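PDB 7CBD: exoglucanase A from Cellulomonas fimi, which hydrolyses 1,4-beta-glucosidic linkages of cellulose with inversion of anomeric configuration, releasing cellobiose from the non-reducing chain ends. Local coordinates for residues W21-Q32 / Q414-T422. Sequence-based numbering, arbitrary orientation.
Sequences WAASVNAAAGRQ and QWFEEQFVT
Arg-31 and Glu-417 form a bidentate salt bridge. The arginine comes side-on. Its NE gives a nearly straight bond (173°) to Glu-417 OE2 at 2.8 Å, almost in the guanidinium plane. Arg-31 NH1 reaches the syn lone pair of Glu-417 OE1, also at 2.8 Å but more bent. The two flat groups are twisted 44° apart. Glu-417 bends at chi2 (79°), which swings its carboxylate across to the arginine. A water-mediated link adds to this grip: one water donates to Ala-28 O and to Glu-417 OE2, 2.7 Å away, and accepts from Gln-32 NE2. A glutamine in place of Glu-417 would probably leave Arg-31 without its countercharge and weaken the paired grip.

The apolar part centres on Trp-415, whose CG is anti to the backbone N, which turns the indole against helix 19-30. Ala-28 CB meets Trp-415 CZ2 at 3.6 Å, and Ser-24 CB meets CE3 and CZ3 of the six-membered ring. Val-25 divides its methyls between two rings. Its CG2 touches Trp-415 CH2 at 3.8 Å, while CG1 reaches Phe-420 CZ at the same distance. Trp-415 CZ2 in turn rests over one face of Phe-420. Further along, Val-421 CG2 packs against the amide nitrogen of Gln-32, 3.6 Å from NE2.

Trp-21 approaches Trp-415 obliquely, and Trp-21 NE1 hydrogen-bonds to Pro-367 O. The contact thus joins helix 19-30 to the start of helix 417-425, bringing together parts of the family 6 catalytic domain that lie far apart in sequence. Helix 36-45 packs beside both, with Met-42 touching Ala-29 and Phe-420. Backbone bonds from Gln-414 to Ser-370 and from Phe-416 to Gly-368 tie the lead-in to the loop after strand 358-362, which carries the predicted nucleophile Asp-371.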
ATOM      1  N   TRP A  21       1.035  15.961   5.005  1.00  7.01           N
ATOM      2  CA  TRP A  21      -0.206  15.321   4.586  1.00  7.38           C
ATOM      3  C   TRP A  21      -1.367  15.757   5.473  1.00  6.93           C
ATOM      4  O   TRP A  21      -2.468  16.023   4.975  1.00  7.40           O
ATOM      5  CB  TRP A  21      -0.037  13.801   4.587  1.00  7.72           C
ATOM      6  CG  TRP A  21      -1.309  13.054   4.309  1.00  6.74           C
ATOM      7  CD1 TRP A  21      -1.859  12.777   3.087  1.00  7.33           C
ATOM      8  CD2 TRP A  21      -2.183  12.480   5.284  1.00  6.82           C
ATOM      9  NE1 TRP A  21      -3.034  12.071   3.250  1.00  7.05           N
ATOM     10  CE2 TRP A  21      -3.252  11.878   4.590  1.00  6.76           C
ATOM     11  CE3 TRP A  21      -2.172  12.429   6.684  1.00  7.00           C
ATOM     12  CZ2 TRP A  21      -4.289  11.217   5.248  1.00  7.08           C
ATOM     13  CZ3 TRP A  21      -3.202  11.780   7.333  1.00  7.90           C
ATOM     14  CH2 TRP A  21      -4.249  11.184   6.617  1.00  7.15           C
ATOM     15  N   ALA A  22      -1.131  15.887   6.781  1.00  7.22           N
ATOM     16  CA  ALA A  22      -2.187  16.363   7.665  1.00  7.52           C
ATOM     17  C   ALA A  22      -2.688  17.734   7.226  1.00  7.18           C
ATOM     18  O   ALA A  22      -3.898  17.993   7.239  1.00  8.28           O
ATOM     19  CB  ALA A  22      -1.685  16.411   9.108  1.00  8.86           C
ATOM     20  N   ALA A  23      -1.773  18.624   6.832  1.00  7.70           N
ATOM     21  CA  ALA A  23      -2.184  19.947   6.370  1.00  7.55           C
ATOM     22  C   ALA A  23      -3.011  19.849   5.093  1.00  7.66           C
ATOM     23  O   ALA A  23      -4.001  20.574   4.924  1.00  8.38           O
ATOM     24  CB  ALA A  23      -0.961  20.846   6.175  1.00  9.52           C
ATOM     25  N   SER A  24      -2.636  18.945   4.180  1.00  7.59           N
ATOM     26  CA  SER A  24      -3.438  18.737   2.976  1.00  8.80           C
ATOM     27  C   SER A  24      -4.842  18.262   3.327  1.00  7.95           C
ATOM     28  O   SER A  24      -5.827  18.712   2.729  1.00  7.76           O
ATOM     29  CB  SER A  24      -2.746  17.728   2.063  1.00 10.15           C
ATOM     30  OG  SER A  24      -1.489  18.225   1.648  1.00 10.15           O
ATOM     31  N   VAL A  25      -4.958  17.354   4.297  1.00  7.60           N
ATOM     32  CA  VAL A  25      -6.274  16.870   4.700  1.00  6.96           C
ATOM     33  C   VAL A  25      -7.082  17.996   5.331  1.00  6.50           C
ATOM     34  O   VAL A  25      -8.264  18.186   5.019  1.00  7.42           O
ATOM     35  CB  VAL A  25      -6.141  15.667   5.649  1.00  7.42           C
ATOM     36  CG1 VAL A  25      -7.509  15.280   6.191  1.00  7.13           C
ATOM     37  CG2 VAL A  25      -5.484  14.498   4.943  1.00  7.96           C
ATOM     38  N   ASN A  26      -6.460  18.765   6.226  1.00  7.12           N
ATOM     39  CA  ASN A  26      -7.182  19.863   6.864  1.00  8.01           C
ATOM     40  C   ASN A  26      -7.614  20.923   5.852  1.00  7.48           C
ATOM     41  O   ASN A  26      -8.678  21.534   6.009  1.00  8.67           O
ATOM     42  CB  ASN A  26      -6.340  20.472   7.988  1.00  8.72           C
ATOM     43  CG  ASN A  26      -6.314  19.601   9.232  1.00  9.34           C
ATOM     44  OD1 ASN A  26      -7.295  18.937   9.560  1.00 10.50           O
ATOM     45  ND2 ASN A  26      -5.188  19.605   9.931  1.00 10.21           N
ATOM     46  N   ALA A  27      -6.807  21.172   4.818  1.00  7.61           N
ATOM     47  CA  ALA A  27      -7.234  22.092   3.769  1.00  8.05           C
ATOM     48  C   ALA A  27      -8.451  21.543   3.035  1.00  7.67           C
ATOM     49  O   ALA A  27      -9.405  22.281   2.755  1.00  8.50           O
ATOM     50  CB  ALA A  27      -6.080  22.370   2.806  1.00  9.41           C
ATOM     51  N   ALA A  28      -8.445  20.241   2.733  1.00  7.61           N
ATOM     52  CA  ALA A  28      -9.618  19.619   2.130  1.00  7.92           C
ATOM     53  C   ALA A  28     -10.838  19.759   3.031  1.00  7.50           C
ATOM     54  O   ALA A  28     -11.950  20.005   2.546  1.00  8.05           O
ATOM     55  CB  ALA A  28      -9.335  18.152   1.821  1.00  8.83           C
ATOM     56  N   ALA A  29     -10.647  19.615   4.346  1.00  7.38           N
ATOM     57  CA  ALA A  29     -11.761  19.767   5.279  1.00  7.56           C
ATOM     58  C   ALA A  29     -12.327  21.179   5.224  1.00  7.87           C
ATOM     59  O   ALA A  29     -13.549  21.369   5.243  1.00  7.80           O
ATOM     60  CB  ALA A  29     -11.307  19.426   6.699  1.00  8.13           C
ATOM     61  N   GLY A  30     -11.448  22.184   5.148  1.00  8.55           N
ATOM     62  CA  GLY A  30     -11.904  23.557   5.030  1.00  8.88           C
ATOM     63  C   GLY A  30     -12.751  23.786   3.796  1.00  8.62           C
ATOM     64  O   GLY A  30     -13.708  24.563   3.828  1.00  9.93           O
ATOM     65  N   ARG A  31     -12.426  23.099   2.699  1.00  7.84           N
ATOM     66  CA  ARG A  31     -13.203  23.236   1.475  1.00  8.33           C
ATOM     67  C   ARG A  31     -14.549  22.535   1.560  1.00  8.33           C
ATOM     68  O   ARG A  31     -15.370  22.702   0.652  1.00  9.64           O
ATOM     69  CB  ARG A  31     -12.395  22.745   0.272  1.00  9.49           C
ATOM     70  CG  ARG A  31     -11.168  23.598   0.002  1.00  9.20           C
ATOM     71  CD  ARG A  31     -10.489  23.245  -1.308  1.00  9.84           C
ATOM     72  NE  ARG A  31      -9.842  21.930  -1.294  1.00  9.04           N
ATOM     73  CZ  ARG A  31      -8.583  21.708  -0.918  1.00  9.03           C
ATOM     74  NH1 ARG A  31      -8.075  20.485  -0.981  1.00  9.35           N
ATOM     75  NH2 ARG A  31      -7.832  22.703  -0.477  1.00 10.17           N
ATOM     76  N   GLN A  32     -14.798  21.781   2.633  1.00  7.81           N
ATOM     77  CA  GLN A  32     -16.105  21.195   2.901  1.00  9.14           C
ATOM     78  C   GLN A  32     -16.917  22.020   3.895  1.00  8.98           C
ATOM     79  O   GLN A  32     -17.741  21.469   4.635  1.00 10.08           O
ATOM     80  CB  GLN A  32     -15.969  19.741   3.359  1.00  9.73           C
ATOM     81  CG  GLN A  32     -15.395  18.829   2.278  1.00 11.02           C
ATOM     82  CD  GLN A  32     -16.216  18.848   0.999  1.00 11.80           C
ATOM     83  OE1 GLN A  32     -17.445  18.958   1.034  1.00 12.80           O
ATOM     84  NE2 GLN A  32     -15.538  18.736  -0.140  1.00 12.32           N
ATOM     85  N   GLN A 414      -0.332  13.723  -6.150  0.60  9.88           N
ATOM     86  CA  GLN A 414      -1.032  14.993  -6.052  0.60 10.03           C
ATOM     87  C   GLN A 414      -2.398  14.804  -5.397  0.60  9.21           C
ATOM     88  O   GLN A 414      -2.991  13.720  -5.433  0.60  8.73           O
ATOM     89  CB  GLN A 414      -1.192  15.612  -7.439  0.60 11.02           C
ATOM     90  CG  GLN A 414       0.131  15.954  -8.105  0.60 12.23           C
ATOM     91  CD  GLN A 414       0.901  17.010  -7.339  0.60 13.92           C
ATOM     92  OE1 GLN A 414       0.422  18.127  -7.154  0.60 15.95           O
ATOM     93  NE2 GLN A 414       2.097  16.663  -6.887  0.60 15.70           N
ATOM     94  N   TRP A 415      -2.899  15.882  -4.794  1.00  9.69           N
ATOM     95  CA  TRP A 415      -4.171  15.816  -4.085  1.00 10.29           C
ATOM     96  C   TRP A 415      -5.323  15.626  -5.061  1.00  9.73           C
ATOM     97  O   TRP A 415      -5.452  16.365  -6.044  1.00 10.27           O
ATOM     98  CB  TRP A 415      -4.401  17.085  -3.267  1.00 10.73           C
ATOM     99  CG  TRP A 415      -5.549  16.898  -2.359  1.00 10.96           C
ATOM    100  CD1 TRP A 415      -6.823  17.365  -2.529  1.00 11.94           C
ATOM    101  CD2 TRP A 415      -5.559  16.123  -1.160  1.00  8.90           C
ATOM    102  NE1 TRP A 415      -7.617  16.943  -1.495  1.00 12.76           N
ATOM    103  CE2 TRP A 415      -6.866  16.177  -0.642  1.00  9.98           C
ATOM    104  CE3 TRP A 415      -4.583  15.395  -0.463  1.00  9.37           C
ATOM    105  CZ2 TRP A 415      -7.223  15.538   0.532  1.00 10.72           C
ATOM    106  CZ3 TRP A 415      -4.945  14.762   0.707  1.00  9.70           C
ATOM    107  CH2 TRP A 415      -6.254  14.841   1.194  1.00  9.67           C
ATOM    108  N   PHE A 416      -6.174  14.646  -4.778  1.00  8.83           N
ATOM    109  CA  PHE A 416      -7.277  14.264  -5.656  1.00  9.04           C
ATOM    110  C   PHE A 416      -8.573  14.579  -4.911  1.00  8.66           C
ATOM    111  O   PHE A 416      -9.077  13.764  -4.136  1.00  8.65           O
ATOM    112  CB  PHE A 416      -7.144  12.779  -5.980  1.00  9.21           C
ATOM    113  CG  PHE A 416      -7.978  12.315  -7.148  1.00  8.27           C
ATOM    114  CD1 PHE A 416      -7.753  11.063  -7.695  1.00  8.41           C
ATOM    115  CD2 PHE A 416      -8.981  13.108  -7.697  1.00  8.59           C
ATOM    116  CE1 PHE A 416      -8.508  10.603  -8.757  1.00  8.07           C
ATOM    117  CE2 PHE A 416      -9.744  12.648  -8.774  1.00  8.97           C
ATOM    118  CZ  PHE A 416      -9.506  11.400  -9.302  1.00  9.05           C
ATOM    119  N   GLU A 417      -9.123  15.768  -5.184  1.00  9.76           N
ATOM    120  CA  GLU A 417     -10.201  16.329  -4.374  1.00  9.98           C
ATOM    121  C   GLU A 417     -11.415  15.409  -4.301  1.00  9.99           C
ATOM    122  O   GLU A 417     -11.883  15.064  -3.208  1.00  9.36           O
ATOM    123  CB  GLU A 417     -10.601  17.688  -4.944  1.00 10.38           C
ATOM    124  CG  GLU A 417     -11.569  18.468  -4.063  1.00 10.49           C
ATOM    125  CD  GLU A 417     -10.883  19.154  -2.894  1.00  9.94           C
ATOM    126  OE1 GLU A 417      -9.647  19.022  -2.767  1.00 11.56           O
ATOM    127  OE2 GLU A 417     -11.571  19.828  -2.099  1.00 10.34           O
ATOM    128  N   GLU A 418     -11.944  15.020  -5.467  0.61 10.35           N
ATOM    129  CA  GLU A 418     -13.161  14.215  -5.515  0.61 11.17           C
ATOM    130  C   GLU A 418     -12.930  12.843  -4.911  0.61  9.39           C
ATOM    131  O   GLU A 418     -13.801  12.305  -4.212  0.61  9.52           O
ATOM    132  CB  GLU A 418     -13.631  14.065  -6.961  0.61 13.57           C
ATOM    133  CG  GLU A 418     -13.937  15.373  -7.653  0.61 15.78           C
ATOM    134  CD  GLU A 418     -12.829  15.807  -8.579  0.61 16.49           C
ATOM    135  OE1 GLU A 418     -11.655  15.787  -8.145  0.61 14.79           O
ATOM    136  OE2 GLU A 418     -13.141  16.158  -9.738  0.61 19.04           O
ATOM    137  N   GLN A 419     -11.762  12.261  -5.179  1.00  8.76           N
ATOM    138  CA  GLN A 419     -11.449  10.945  -4.650  1.00  7.51           C
ATOM    139  C   GLN A 419     -11.402  10.965  -3.129  1.00  7.37           C
ATOM    140  O   GLN A 419     -11.917  10.051  -2.478  1.00  8.03           O
ATOM    141  CB  GLN A 419     -10.123  10.466  -5.220  1.00  7.09           C
ATOM    142  CG  GLN A 419      -9.724   9.087  -4.745  1.00  8.30           C
ATOM    143  CD  GLN A 419      -8.342   8.717  -5.217  1.00  7.86           C
ATOM    144  OE1 GLN A 419      -7.370   9.397  -4.892  1.00  8.36           O
ATOM    145  NE2 GLN A 419      -8.243   7.649  -6.010  1.00  8.50           N
ATOM    146  N   PHE A 420     -10.809  12.007  -2.538  1.00  7.73           N
ATOM    147  CA  PHE A 420     -10.768  12.066  -1.081  1.00  7.16           C
ATOM    148  C   PHE A 420     -12.166  12.198  -0.491  1.00  7.12           C
ATOM    149  O   PHE A 420     -12.461  11.587   0.539  1.00  8.13           O
ATOM    150  CB  PHE A 420      -9.865  13.189  -0.583  1.00  8.60           C
ATOM    151  CG  PHE A 420      -9.623  13.142   0.902  1.00  7.24           C
ATOM    152  CD1 PHE A 420      -8.937  12.078   1.477  1.00  7.89           C
ATOM    153  CD2 PHE A 420     -10.088  14.147   1.730  1.00  7.18           C
ATOM    154  CE1 PHE A 420      -8.712  12.027   2.834  1.00  8.08           C
ATOM    155  CE2 PHE A 420      -9.860  14.098   3.097  1.00  7.07           C
ATOM    156  CZ  PHE A 420      -9.171  13.039   3.646  1.00  7.51           C
ATOM    157  N   VAL A 421     -13.037  12.987  -1.125  1.00  8.05           N
ATOM    158  CA  VAL A 421     -14.422  13.074  -0.668  1.00  7.37           C
ATOM    159  C   VAL A 421     -15.050  11.685  -0.629  1.00  7.13           C
ATOM    160  O   VAL A 421     -15.655  11.280   0.373  1.00  8.21           O
ATOM    161  CB  VAL A 421     -15.214  14.043  -1.560  1.00  8.53           C
ATOM    162  CG1 VAL A 421     -16.713  13.898  -1.330  1.00  9.93           C
ATOM    163  CG2 VAL A 421     -14.770  15.470  -1.308  1.00  8.79           C
ATOM    164  N   THR A 422     -14.905  10.931  -1.723  1.00  7.43           N
ATOM    165  CA  THR A 422     -15.470   9.585  -1.786  1.00  7.46           C
ATOM    166  C   THR A 422     -14.816   8.660  -0.767  1.00  6.82           C
ATOM    167  O   THR A 422     -15.504   7.871  -0.106  1.00  7.26           O
ATOM    168  CB  THR A 422     -15.303   9.035  -3.200  1.00  8.34           C
ATOM    169  OG1 THR A 422     -16.069   9.840  -4.099  1.00  8.87           O
ATOM    170  CG2 THR A 422     -15.774   7.590  -3.292  1.00  8.81           C
TER
HETATM  171  O   HOH W   1     -12.598  18.713   0.141  1.00 10.00           O